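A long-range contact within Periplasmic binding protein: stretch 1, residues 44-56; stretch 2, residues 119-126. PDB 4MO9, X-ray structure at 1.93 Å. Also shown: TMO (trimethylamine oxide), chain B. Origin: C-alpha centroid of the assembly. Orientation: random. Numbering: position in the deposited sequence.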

# COMPACT_ATOMS: atom_id res chain seq x y z
N GLN A 44 -8.11 -2.77 -11.74
CA GLN A 44 -7.03 -1.84 -12.05
C GLN A 44 -6.18 -1.65 -10.79
O GLN A 44 -6.70 -1.77 -9.67
N TRP A 45 -4.90 -1.36 -11.00
CA TRP A 45 -3.92 -1.11 -9.92
C TRP A 45 -3.91 -2.18 -8.81
O TRP A 45 -3.86 -1.85 -7.62
N SER A 46 -3.94 -3.46 -9.19
CA SER A 46 -3.92 -4.54 -8.21
C SER A 46 -2.65 -4.50 -7.35
O SER A 46 -1.53 -4.39 -7.87
N GLY A 47 -2.84 -4.55 -6.03
CA GLY A 47 -1.72 -4.49 -5.12
C GLY A 47 -1.20 -3.08 -4.93
O GLY A 47 -0.18 -2.88 -4.26
N ALA A 48 -1.89 -2.11 -5.52
CA ALA A 48 -1.45 -0.72 -5.46
C ALA A 48 -2.60 0.26 -5.20
O ALA A 48 -2.64 1.36 -5.77
N GLY A 49 -3.53 -0.13 -4.33
CA GLY A 49 -4.62 0.78 -4.02
C GLY A 49 -5.85 0.59 -4.89
O GLY A 49 -6.88 1.25 -4.67
N GLY A 50 -5.76 -0.29 -5.88
CA GLY A 50 -6.96 -0.75 -6.59
C GLY A 50 -7.69 -1.75 -5.70
O GLY A 50 -7.22 -2.08 -4.61
N PRO A 51 -8.83 -2.28 -6.17
CA PRO A 51 -9.67 -3.10 -5.28
C PRO A 51 -9.17 -4.53 -5.01
O PRO A 51 -9.73 -5.17 -4.12
N PHE A 52 -8.15 -5.01 -5.72
CA PHE A 52 -7.77 -6.44 -5.63
C PHE A 52 -7.70 -7.02 -4.22
O PHE A 52 -8.34 -8.04 -3.92
N PHE A 53 -6.91 -6.41 -3.34
CA PHE A 53 -6.77 -6.95 -1.99
C PHE A 53 -8.08 -6.86 -1.21
O PHE A 53 -8.40 -7.76 -0.44
N THR A 54 -8.83 -5.78 -1.40
CA THR A 54 -10.15 -5.69 -0.76
C THR A 54 -11.09 -6.78 -1.26
O THR A 54 -11.76 -7.46 -0.46
N ILE A 55 -11.13 -6.98 -2.57
CA ILE A 55 -12.00 -8.01 -3.13
C ILE A 55 -11.61 -9.39 -2.61
O ILE A 55 -12.48 -10.18 -2.22
N SER A 56 -10.30 -9.68 -2.56
CA SER A 56 -9.84 -10.97 -2.07
C SER A 56 -10.24 -11.15 -0.61
O SER A 56 -10.62 -12.24 -0.19
N ILE A 119 -16.22 -1.44 -12.71
CA ILE A 119 -14.78 -1.22 -12.59
C ILE A 119 -14.56 -0.26 -11.43
O ILE A 119 -15.24 0.77 -11.35
N PHE A 120 -13.66 -0.63 -10.51
CA PHE A 120 -13.30 0.24 -9.39
C PHE A 120 -12.06 1.04 -9.79
O PHE A 120 -11.05 0.47 -10.25
N ILE A 121 -12.13 2.35 -9.60
CA ILE A 121 -11.04 3.23 -10.03
C ILE A 121 -10.54 4.07 -8.87
O ILE A 121 -11.31 4.81 -8.26
N PRO A 122 -9.24 3.96 -8.54
CA PRO A 122 -8.72 4.86 -7.50
C PRO A 122 -8.85 6.33 -7.92
O PRO A 122 -8.72 6.67 -9.11
N VAL A 123 -9.12 7.20 -6.95
CA VAL A 123 -9.18 8.64 -7.21
C VAL A 123 -7.92 9.17 -7.89
O VAL A 123 -7.99 10.03 -8.77
N ASP A 124 -6.75 8.65 -7.51
CA ASP A 124 -5.50 9.08 -8.14
C ASP A 124 -5.46 8.73 -9.63
O ASP A 124 -4.64 9.26 -10.39
N LEU A 125 -6.35 7.83 -10.05
CA LEU A 125 -6.43 7.39 -11.44
C LEU A 125 -7.68 7.97 -12.14
O LEU A 125 -7.85 7.83 -13.36
N LYS A 126 -8.54 8.65 -11.37
CA LYS A 126 -9.82 9.18 -11.87
C LYS A 126 -9.71 10.14 -13.07
O LYS A 126 -10.44 9.99 -14.06

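The contact between the two stretches is almost wholly apolar: 464 Å² is buried, both sides summed, and no direct hydrogen bond crosses it. Trp45 contributes most. It opens the type II turn that ends at Ala48; Trp45 O accepts hydrogen bonds from Ala48 N at 2.9 Å and Gly50 N at 3.0 Å. Its CA-to-CB bond points toward the second stretch, and with chi1 m (-75°) and chi2 of 14° the indole extends along Pro122, Asp124 and Leu125. Leu125, in the t, p rotamer, lays CD2 over one face of the indole, 3.9 Å from the centroid of the five-membered ring and 15° off its normal, a CH-pi contact; its CD1 lies 3.8 Å from Trp45 CZ2. Trimethylamine oxide occupies the opposite face, its OAE 3.9 Å from Trp45 CE2, so the indole is sandwiched between Leu125 and the bound group. Ala48 CB also approaches the ligand, 3.6 Å from CAB.

Pro122, with its C-gamma exo ring, packs against both the indole and the backbone of Gly49 and Gly50, just after the turn. Its CG is 3.7 Å from Trp45 CE3 and 3.6 Å from Gly49 O, and it reaches Gly50 CA at 4.0 Å, an approach made over bare backbone.

Phe120, the other large contributor from the strand, also points in, with chi1 m (-59°). Its CB packs 3.6 Å from Pro51 CG, while farther out its CE2 meets CD1 of Ile55 (m, t) at 4.1 Å. Near the base of this side chain a water links the two backbones: it donates to Phe120 O at 2.6 Å and accepts a weak hydrogen bond from Gln44 N at 3.3 Å. Gln44, which also points toward the second stretch (chi1 and chi2 both m), adds its aliphatic part to the packing, its CG 4.1 Å from both Ile119 CD1 and Ile121 CD1, the ends of two side chains whose CA-to-CB bonds do not point toward stretch 1.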

# COMPACT_ATOMS: atom_id res chain seq x y z
CB GLN A 44 -7.57 -0.48 -12.49
CG GLN A 44 -8.26 -0.49 -13.83
CD GLN A 44 -7.28 -0.67 -14.99
OE1 GLN A 44 -7.24 -1.73 -15.61
NE2 GLN A 44 -6.53 0.37 -15.29
CB TRP A 45 -4.15 0.28 -9.30
CG TRP A 45 -3.66 1.40 -10.16
CD1 TRP A 45 -3.30 1.32 -11.49
CD2 TRP A 45 -3.45 2.76 -9.77
NE1 TRP A 45 -2.88 2.56 -11.94
CE2 TRP A 45 -2.97 3.46 -10.90
CE3 TRP A 45 -3.62 3.46 -8.57
CZ2 TRP A 45 -2.65 4.83 -10.87
CZ3 TRP A 45 -3.31 4.82 -8.54
CH2 TRP A 45 -2.83 5.49 -9.68
CB SER A 46 -4.10 -5.90 -8.88
OG SER A 46 -5.40 -5.98 -9.44
CB ALA A 48 -0.71 -0.34 -6.74
CB PRO A 51 -11.00 -3.16 -6.03
CG PRO A 51 -10.59 -3.09 -7.48
CD PRO A 51 -9.46 -2.07 -7.48
CB PHE A 52 -6.45 -6.71 -6.35
CG PHE A 52 -5.96 -8.13 -6.16
CD1 PHE A 52 -4.95 -8.42 -5.25
CD2 PHE A 52 -6.53 -9.17 -6.89
CE1 PHE A 52 -4.52 -9.73 -5.07
CE2 PHE A 52 -6.10 -10.48 -6.72
CZ PHE A 52 -5.09 -10.76 -5.80
CB PHE A 53 -5.67 -6.23 -1.21
CG PHE A 53 -4.31 -6.86 -1.38
CD1 PHE A 53 -3.27 -6.14 -1.92
CD2 PHE A 53 -4.10 -8.18 -1.00
CE1 PHE A 53 -2.01 -6.71 -2.08
CE2 PHE A 53 -2.84 -8.75 -1.15
CZ PHE A 53 -1.80 -8.02 -1.69
CB THR A 54 -10.76 -4.30 -0.97
OG1 THR A 54 -9.81 -3.30 -0.54
CG2 THR A 54 -12.05 -4.14 -0.16
CB ILE A 55 -12.00 -7.95 -4.68
CG1 ILE A 55 -12.62 -6.63 -5.14
CG2 ILE A 55 -12.76 -9.13 -5.27
CD1 ILE A 55 -12.65 -6.43 -6.68
CB SER A 56 -8.32 -11.09 -2.20
OG SER A 56 -7.91 -10.88 -3.54
CB ILE A 119 -14.20 -0.66 -13.92
CG1 ILE A 119 -12.72 -0.34 -13.78
CG2 ILE A 119 -14.93 0.58 -14.38
CD1 ILE A 119 -12.11 0.05 -15.10
CB PHE A 120 -13.01 -0.57 -8.12
CG PHE A 120 -14.17 -1.41 -7.65
CD1 PHE A 120 -15.17 -0.86 -6.85
CD2 PHE A 120 -14.26 -2.75 -8.02
CE1 PHE A 120 -16.26 -1.63 -6.43
CE2 PHE A 120 -15.37 -3.53 -7.60
CZ PHE A 120 -16.36 -2.97 -6.80
CB ILE A 121 -11.50 4.17 -11.16
CG1 ILE A 121 -11.89 3.36 -12.40
CG2 ILE A 121 -10.38 5.18 -11.50
CD1 ILE A 121 -10.68 2.76 -13.16
CB PRO A 122 -7.24 4.46 -7.41
CG PRO A 122 -7.23 3.00 -7.82
CD PRO A 122 -8.25 2.95 -8.96
CB VAL A 123 -9.48 9.42 -5.90
CG1 VAL A 123 -9.16 10.91 -6.06
CG2 VAL A 123 -10.95 9.22 -5.49
CB ASP A 124 -4.29 8.48 -7.41
CG ASP A 124 -3.92 9.26 -6.15
OD1 ASP A 124 -4.73 10.10 -5.70
OD2 ASP A 124 -2.80 9.03 -5.61
CB LEU A 125 -6.45 5.85 -11.48
CG LEU A 125 -6.40 5.12 -12.84
CD1 LEU A 125 -5.18 5.52 -13.64
CD2 LEU A 125 -6.42 3.61 -12.62
CB LYS A 126 -10.60 9.85 -10.72
CG LYS A 126 -11.91 10.58 -11.13
CD LYS A 126 -12.74 10.89 -9.88
CE LYS A 126 -13.98 11.74 -10.18
NZ LYS A 126 -13.65 13.12 -10.61
CAA TMO B . 2.51 1.33 -9.73
NAC TMO B . 1.20 1.59 -10.34
CAD TMO B . 1.35 1.72 -11.80
CAB TMO B . 0.31 0.45 -10.09
OAE TMO B . 0.71 2.64 -9.86
O HOH W 1 -11.09 -2.12 -10.56